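Local coordinates for nonsense-mediated mRNA decay protein 2 (Saccharomyces cerevisiae, PDB 4LUN) that takes part in nonsense-mediated decay of mRNAs with premature stop codons, and holds a helical MIF4G domain in this N-terminal part, at residues S110-E121 with D161-L172. Numbering follows the deposited sequence.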
ATOM      1  N   SER A 110      -5.317   9.320  15.377  1.00 20.15           N
ATOM      2  CA  SER A 110      -5.356   7.994  16.001  1.00 19.95           C
ATOM      3  C   SER A 110      -6.518   7.115  15.521  1.00 25.33           C
ATOM      4  O   SER A 110      -6.279   6.012  14.997  1.00 21.63           O
ATOM      5  CB  SER A 110      -5.277   8.072  17.539  1.00 27.80           C
ATOM      6  OG  SER A 110      -5.579   6.819  18.132  1.00 30.46           O
ATOM      7  N   PRO A 111      -7.775   7.585  15.663  1.00 23.80           N
ATOM      8  CA  PRO A 111      -8.851   6.720  15.162  1.00 20.04           C
ATOM      9  C   PRO A 111      -8.846   6.553  13.635  1.00 24.51           C
ATOM     10  O   PRO A 111      -9.253   5.497  13.139  1.00 23.30           O
ATOM     11  CB  PRO A 111     -10.130   7.427  15.635  1.00 23.60           C
ATOM     12  CG  PRO A 111      -9.727   8.847  15.875  1.00 28.90           C
ATOM     13  CD  PRO A 111      -8.293   8.805  16.312  1.00 25.43           C
ATOM     14  N   LEU A 112      -8.381   7.562  12.902  1.00 20.33           N
ATOM     15  CA  LEU A 112      -8.277   7.451  11.456  1.00 20.88           C
ATOM     16  C   LEU A 112      -7.279   6.354  11.093  1.00 22.00           C
ATOM     17  O   LEU A 112      -7.566   5.500  10.260  1.00 21.03           O
ATOM     18  CB  LEU A 112      -7.832   8.773  10.821  1.00 20.37           C
ATOM     19  CG  LEU A 112      -7.448   8.672   9.332  1.00 22.36           C
ATOM     20  CD1 LEU A 112      -8.637   8.281   8.480  1.00 23.07           C
ATOM     21  CD2 LEU A 112      -6.815   9.951   8.806  1.00 23.41           C
ATOM     22  N   LEU A 113      -6.113   6.376  11.730  1.00 18.36           N
ATOM     23  CA  LEU A 113      -5.087   5.385  11.406  1.00 18.42           C
ATOM     24  C   LEU A 113      -5.567   3.977  11.722  1.00 22.49           C
ATOM     25  O   LEU A 113      -5.364   3.047  10.934  1.00 20.23           O
ATOM     26  CB  LEU A 113      -3.795   5.687  12.163  1.00 14.23           C
ATOM     27  CG  LEU A 113      -2.700   4.625  12.066  1.00 18.01           C
ATOM     28  CD1 LEU A 113      -2.294   4.431  10.612  1.00 19.76           C
ATOM     29  CD2 LEU A 113      -1.493   5.020  12.895  1.00 22.73           C
ATOM     30  N   GLY A 114      -6.195   3.817  12.883  1.00 23.32           N
ATOM     31  CA  GLY A 114      -6.671   2.509  13.298  1.00 22.60           C
ATOM     32  C   GLY A 114      -7.689   1.933  12.335  1.00 24.94           C
ATOM     33  O   GLY A 114      -7.659   0.738  12.032  1.00 24.54           O
ATOM     34  N   ALA A 115      -8.587   2.787  11.848  1.00 24.38           N
ATOM     35  CA  ALA A 115      -9.610   2.353  10.902  1.00 22.90           C
ATOM     36  C   ALA A 115      -8.999   2.114   9.530  1.00 21.90           C
ATOM     37  O   ALA A 115      -9.366   1.162   8.829  1.00 24.25           O
ATOM     38  CB  ALA A 115     -10.723   3.384  10.815  1.00 28.44           C
ATOM     39  N   PHE A 116      -8.075   2.987   9.129  1.00 21.68           N
ATOM     40  CA  PHE A 116      -7.451   2.840   7.817  1.00 19.12           C
ATOM     41  C   PHE A 116      -6.656   1.529   7.699  1.00 22.35           C
ATOM     42  O   PHE A 116      -6.654   0.896   6.646  1.00 21.64           O
ATOM     43  CB  PHE A 116      -6.562   4.047   7.483  1.00 22.10           C
ATOM     44  CG  PHE A 116      -6.083   4.063   6.054  1.00 17.47           C
ATOM     45  CD1 PHE A 116      -6.839   4.661   5.056  1.00 29.15           C
ATOM     46  CD2 PHE A 116      -4.893   3.447   5.704  1.00 22.77           C
ATOM     47  CE1 PHE A 116      -6.404   4.654   3.726  1.00 26.43           C
ATOM     48  CE2 PHE A 116      -4.450   3.446   4.391  1.00 20.64           C
ATOM     49  CZ  PHE A 116      -5.205   4.045   3.399  1.00 23.42           C
ATOM     50  N   LEU A 117      -6.009   1.109   8.782  1.00 19.73           N
ATOM     51  CA  LEU A 117      -5.180  -0.097   8.770  1.00 16.92           C
ATOM     52  C   LEU A 117      -5.989  -1.370   8.528  1.00 17.14           C
ATOM     53  O   LEU A 117      -5.431  -2.412   8.152  1.00 18.36           O
ATOM     54  CB  LEU A 117      -4.385  -0.210  10.077  1.00 15.65           C
ATOM     55  CG  LEU A 117      -3.219   0.771  10.234  1.00 18.28           C
ATOM     56  CD1 LEU A 117      -2.710   0.788  11.687  1.00 16.02           C
ATOM     57  CD2 LEU A 117      -2.086   0.373   9.273  1.00 15.99           C
ATOM     58  N   GLN A 118      -7.302  -1.290   8.756  1.00 19.67           N
ATOM     59  CA  GLN A 118      -8.172  -2.438   8.508  1.00 20.16           C
ATOM     60  C   GLN A 118      -8.130  -2.822   7.031  1.00 18.45           C
ATOM     61  O   GLN A 118      -8.398  -3.971   6.671  1.00 19.35           O
ATOM     62  CB  GLN A 118      -9.605  -2.129   8.948  1.00 22.41           C
ATOM     63  CG  GLN A 118     -10.588  -3.283   8.796  1.00 29.83           C
ATOM     64  CD  GLN A 118     -10.190  -4.519   9.586  1.00 39.03           C
ATOM     65  OE1 GLN A 118      -9.715  -4.423  10.716  1.00 38.68           O
ATOM     66  NE2 GLN A 118     -10.387  -5.693   8.989  1.00 39.42           N
ATOM     67  N   ALA A 119      -7.741  -1.874   6.178  1.00 16.11           N
ATOM     68  CA  ALA A 119      -7.663  -2.124   4.733  1.00 19.28           C
ATOM     69  C   ALA A 119      -6.606  -3.164   4.362  1.00 18.43           C
ATOM     70  O   ALA A 119      -6.602  -3.720   3.249  1.00 18.70           O
ATOM     71  CB  ALA A 119      -7.391  -0.826   3.996  1.00 22.60           C
ATOM     72  N   PHE A 120      -5.703  -3.433   5.305  1.00 18.03           N
ATOM     73  CA  PHE A 120      -4.587  -4.322   5.069  1.00 14.55           C
ATOM     74  C   PHE A 120      -4.769  -5.707   5.682  1.00 14.17           C
ATOM     75  O   PHE A 120      -3.933  -6.580   5.493  1.00 18.09           O
ATOM     76  CB  PHE A 120      -3.292  -3.666   5.586  1.00 13.29           C
ATOM     77  CG  PHE A 120      -2.985  -2.366   4.906  1.00 14.00           C
ATOM     78  CD1 PHE A 120      -2.933  -2.307   3.519  1.00 14.29           C
ATOM     79  CD2 PHE A 120      -2.785  -1.214   5.636  1.00 12.36           C
ATOM     80  CE1 PHE A 120      -2.676  -1.115   2.866  1.00 15.62           C
ATOM     81  CE2 PHE A 120      -2.533  -0.003   4.999  1.00 16.10           C
ATOM     82  CZ  PHE A 120      -2.476   0.042   3.605  1.00 15.19           C
ATOM     83  N   GLU A 121      -5.861  -5.915   6.412  1.00 14.14           N
ATOM     84  CA  GLU A 121      -6.127  -7.252   6.939  1.00 14.29           C
ATOM     85  C   GLU A 121      -6.450  -8.169   5.756  1.00 18.35           C
ATOM     86  O   GLU A 121      -7.298  -7.837   4.921  1.00 19.35           O
ATOM     87  CB  GLU A 121      -7.299  -7.197   7.929  1.00 18.79           C
ATOM     88  CG  GLU A 121      -7.666  -8.552   8.568  1.00 24.68           C
ATOM     89  CD  GLU A 121      -6.760  -8.950   9.729  1.00 28.52           C
ATOM     90  OE1 GLU A 121      -6.455  -8.084  10.573  1.00 22.69           O
ATOM     91  OE2 GLU A 121      -6.364 -10.137   9.811  1.00 30.85           O
ATOM     92  N   ASP A 161       1.152   5.415  18.297  1.00 24.61           N
ATOM     93  CA  ASP A 161       0.380   6.655  18.281  1.00 23.84           C
ATOM     94  C   ASP A 161      -1.105   6.399  18.474  1.00 27.49           C
ATOM     95  O   ASP A 161      -1.880   7.332  18.699  1.00 30.67           O
ATOM     96  CB  ASP A 161       0.545   7.393  16.950  1.00 26.58           C
ATOM     97  CG  ASP A 161       1.900   8.056  16.799  1.00 26.95           C
ATOM     98  OD1 ASP A 161       2.323   8.239  15.640  1.00 23.88           O
ATOM     99  OD2 ASP A 161       2.535   8.408  17.817  1.00 28.23           O
ATOM    100  N   ILE A 162      -1.516   5.144  18.349  1.00 23.55           N
ATOM    101  CA  ILE A 162      -2.934   4.818  18.447  1.00 25.10           C
ATOM    102  C   ILE A 162      -3.318   4.657  19.913  1.00 26.16           C
ATOM    103  O   ILE A 162      -2.598   4.019  20.683  1.00 29.98           O
ATOM    104  CB  ILE A 162      -3.284   3.555  17.640  1.00 27.62           C
ATOM    105  CG1 ILE A 162      -2.794   3.711  16.201  1.00 27.45           C
ATOM    106  CG2 ILE A 162      -4.777   3.302  17.663  1.00 24.93           C
ATOM    107  CD1 ILE A 162      -3.100   2.530  15.296  1.00 28.82           C
ATOM    108  N   GLU A 163      -4.431   5.269  20.306  1.00 36.22           N
ATOM    109  CA  GLU A 163      -4.928   5.118  21.667  1.00 43.06           C
ATOM    110  C   GLU A 163      -5.420   3.700  21.882  1.00 41.66           C
ATOM    111  O   GLU A 163      -5.911   3.061  20.951  1.00 43.88           O
ATOM    112  CB  GLU A 163      -6.080   6.084  21.940  1.00 43.34           C
ATOM    113  CG  GLU A 163      -5.692   7.309  22.736  1.00 50.15           C
ATOM    114  CD  GLU A 163      -5.168   8.419  21.857  1.00 54.88           C
ATOM    115  OE1 GLU A 163      -5.988   9.248  21.409  1.00 55.84           O
ATOM    116  OE2 GLU A 163      -3.943   8.462  21.612  1.00 57.79           O
ATOM    117  N   SER A 164      -5.304   3.217  23.114  1.00 47.20           N
ATOM    118  CA  SER A 164      -5.836   1.910  23.480  1.00 51.01           C
ATOM    119  C   SER A 164      -7.325   1.852  23.151  1.00 53.70           C
ATOM    120  O   SER A 164      -7.854   0.807  22.770  1.00 55.04           O
ATOM    121  CB  SER A 164      -5.626   1.656  24.975  1.00 56.53           C
ATOM    122  OG  SER A 164      -4.698   2.573  25.532  1.00 58.20           O
ATOM    123  N   LYS A 165      -7.983   3.000  23.292  1.00 49.45           N
ATOM    124  CA  LYS A 165      -9.406   3.148  23.007  1.00 55.74           C
ATOM    125  C   LYS A 165      -9.720   2.835  21.544  1.00 55.77           C
ATOM    126  O   LYS A 165     -10.786   2.305  21.224  1.00 50.90           O
ATOM    127  CB  LYS A 165      -9.848   4.580  23.347  1.00 52.77           C
ATOM    128  CG  LYS A 165     -11.345   4.857  23.231  1.00 65.82           C
ATOM    129  CD  LYS A 165     -12.020   4.879  24.602  1.00 70.11           C
ATOM    130  CE  LYS A 165     -13.457   5.398  24.524  1.00 74.70           C
ATOM    131  NZ  LYS A 165     -13.562   6.878  24.704  1.00 64.98           N
ATOM    132  N   ASP A 166      -8.781   3.158  20.661  1.00 47.89           N
ATOM    133  CA  ASP A 166      -8.999   3.000  19.229  1.00 42.05           C
ATOM    134  C   ASP A 166      -8.559   1.623  18.734  1.00 45.68           C
ATOM    135  O   ASP A 166      -7.418   1.208  18.940  1.00 45.48           O
ATOM    136  CB  ASP A 166      -8.281   4.105  18.456  1.00 38.60           C
ATOM    137  CG  ASP A 166      -8.817   5.481  18.786  1.00 45.08           C
ATOM    138  OD1 ASP A 166     -10.053   5.628  18.891  1.00 47.47           O
ATOM    139  OD2 ASP A 166      -8.001   6.412  18.953  1.00 43.04           O
ATOM    140  N   ALA A 167      -9.478   0.928  18.074  1.00 40.00           N
ATOM    141  CA  ALA A 167      -9.247  -0.441  17.643  1.00 37.82           C
ATOM    142  C   ALA A 167      -8.252  -0.521  16.497  1.00 30.54           C
ATOM    143  O   ALA A 167      -8.206   0.350  15.628  1.00 32.63           O
ATOM    144  CB  ALA A 167     -10.564  -1.105  17.245  1.00 41.01           C
ATOM    145  N   ILE A 168      -7.460  -1.583  16.509  1.00 29.07           N
ATOM    146  CA  ILE A 168      -6.526  -1.862  15.429  1.00 32.79           C
ATOM    147  C   ILE A 168      -6.837  -3.252  14.875  1.00 30.20           C
ATOM    148  O   ILE A 168      -7.442  -4.070  15.571  1.00 29.91           O
ATOM    149  CB  ILE A 168      -5.068  -1.769  15.914  1.00 27.18           C
ATOM    150  CG1 ILE A 168      -4.814  -2.753  17.050  1.00 29.10           C
ATOM    151  CG2 ILE A 168      -4.756  -0.365  16.388  1.00 31.49           C
ATOM    152  CD1 ILE A 168      -3.386  -3.234  17.092  1.00 31.86           C
ATOM    153  N   PRO A 169      -6.454  -3.517  13.617  1.00 25.65           N
ATOM    154  CA  PRO A 169      -6.806  -4.799  12.991  1.00 26.33           C
ATOM    155  C   PRO A 169      -6.191  -5.983  13.716  1.00 23.85           C
ATOM    156  O   PRO A 169      -5.143  -5.849  14.354  1.00 22.78           O
ATOM    157  CB  PRO A 169      -6.183  -4.700  11.590  1.00 24.80           C
ATOM    158  CG  PRO A 169      -5.919  -3.255  11.377  1.00 26.91           C
ATOM    159  CD  PRO A 169      -5.700  -2.636  12.705  1.00 26.24           C
ATOM    160  N   ASN A 170      -6.821  -7.145  13.581  1.00 22.28           N
ATOM    161  CA  ASN A 170      -6.329  -8.362  14.226  0.70 24.94           C
ATOM    162  C   ASN A 170      -4.859  -8.659  13.950  1.00 22.31           C
ATOM    163  O   ASN A 170      -4.125  -9.069  14.852  1.00 22.35           O
ATOM    164  CB  ASN A 170      -7.169  -9.577  13.818  0.70 27.80           C
ATOM    165  CG  ASN A 170      -8.553  -9.564  14.429  0.70 29.69           C
ATOM    166  OD1 ASN A 170      -9.076  -8.514  14.798  0.70 30.85           O
ATOM    167  ND2 ASN A 170      -9.161 -10.743  14.536  0.70 32.61           N
ATOM    168  N   PHE A 171      -4.420  -8.449  12.713  1.00 20.02           N
ATOM    169  CA  PHE A 171      -3.068  -8.855  12.334  1.00 20.95           C
ATOM    170  C   PHE A 171      -1.978  -8.005  12.978  1.00 20.04           C
ATOM    171  O   PHE A 171      -0.813  -8.370  12.953  1.00 21.07           O
ATOM    172  CB  PHE A 171      -2.904  -8.916  10.805  1.00 22.05           C
ATOM    173  CG  PHE A 171      -2.602  -7.589  10.147  1.00 20.35           C
ATOM    174  CD1 PHE A 171      -1.295  -7.244   9.834  1.00 18.37           C
ATOM    175  CD2 PHE A 171      -3.625  -6.736   9.765  1.00 18.29           C
ATOM    176  CE1 PHE A 171      -1.014  -6.047   9.205  1.00 21.23           C
ATOM    177  CE2 PHE A 171      -3.349  -5.534   9.140  1.00 18.33           C
ATOM    178  CZ  PHE A 171      -2.043  -5.190   8.860  1.00 19.91           C
ATOM    179  N   LEU A 172      -2.375  -6.879  13.563  1.00 19.86           N
ATOM    180  CA  LEU A 172      -1.412  -5.977  14.193  1.00 19.24           C
ATOM    181  C   LEU A 172      -1.532  -6.004  15.712  1.00 23.64           C
ATOM    182  O   LEU A 172      -0.876  -5.221  16.393  1.00 23.23           O
ATOM    183  CB  LEU A 172      -1.633  -4.544  13.706  1.00 16.07           C
ATOM    184  CG  LEU A 172      -1.350  -4.307  12.223  1.00 17.68           C
ATOM    185  CD1 LEU A 172      -1.878  -2.960  11.798  1.00 19.46           C
ATOM    186  CD2 LEU A 172       0.152  -4.383  11.974  1.00 22.45           C
TER
HETATM  187  O   HOH W   1      -9.240  -7.104  11.877  1.00 34.16           O
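E121 and F171 close one end of a contact in the all-helical, HEAT-repeat-like MIF4G domain, where the loop between helices 130-152 and 182-190 lies along helix 106-116 and the turns after it. From CB, 4.1 Å from F171 CD2, the glutamate chain runs with CG anti to the backbone N (chi1 -179°) and bends at chi2, bringing the carboxylate back over the start of the 3-10 turn 170-172. There E121 OE1 accepts the F171 N-H through its syn lone pair (3.0 Å from F171 N, 152° at the hydrogen) and also lies at the edge of the ring, 3.2 Å from F171 CD2, while OE2 stays near F171 CB. Replaced by an alanine, E121 would probably leave the F171 amide without this acceptor and the ring edge less firmly placed. Between the ends, P169, a ring with no N-H to satisfy, packs CG 3.6 Å from L117 CB. G114 suits the close passage of the loop, since a CB would run into A167 O. I162 CD1 fills in against L113 and L117, whose branches also reach F147, L159 and I186. At the other end, the small hydroxyl of S110 joins two parts of the type I turn E163-D166: S110 OG accepts a nearly straight hydrogen bond from E163 N (2.9 Å) and donates to D166 OD2 (2.6 Å) on its anti side, 17° out of the carboxylate plane.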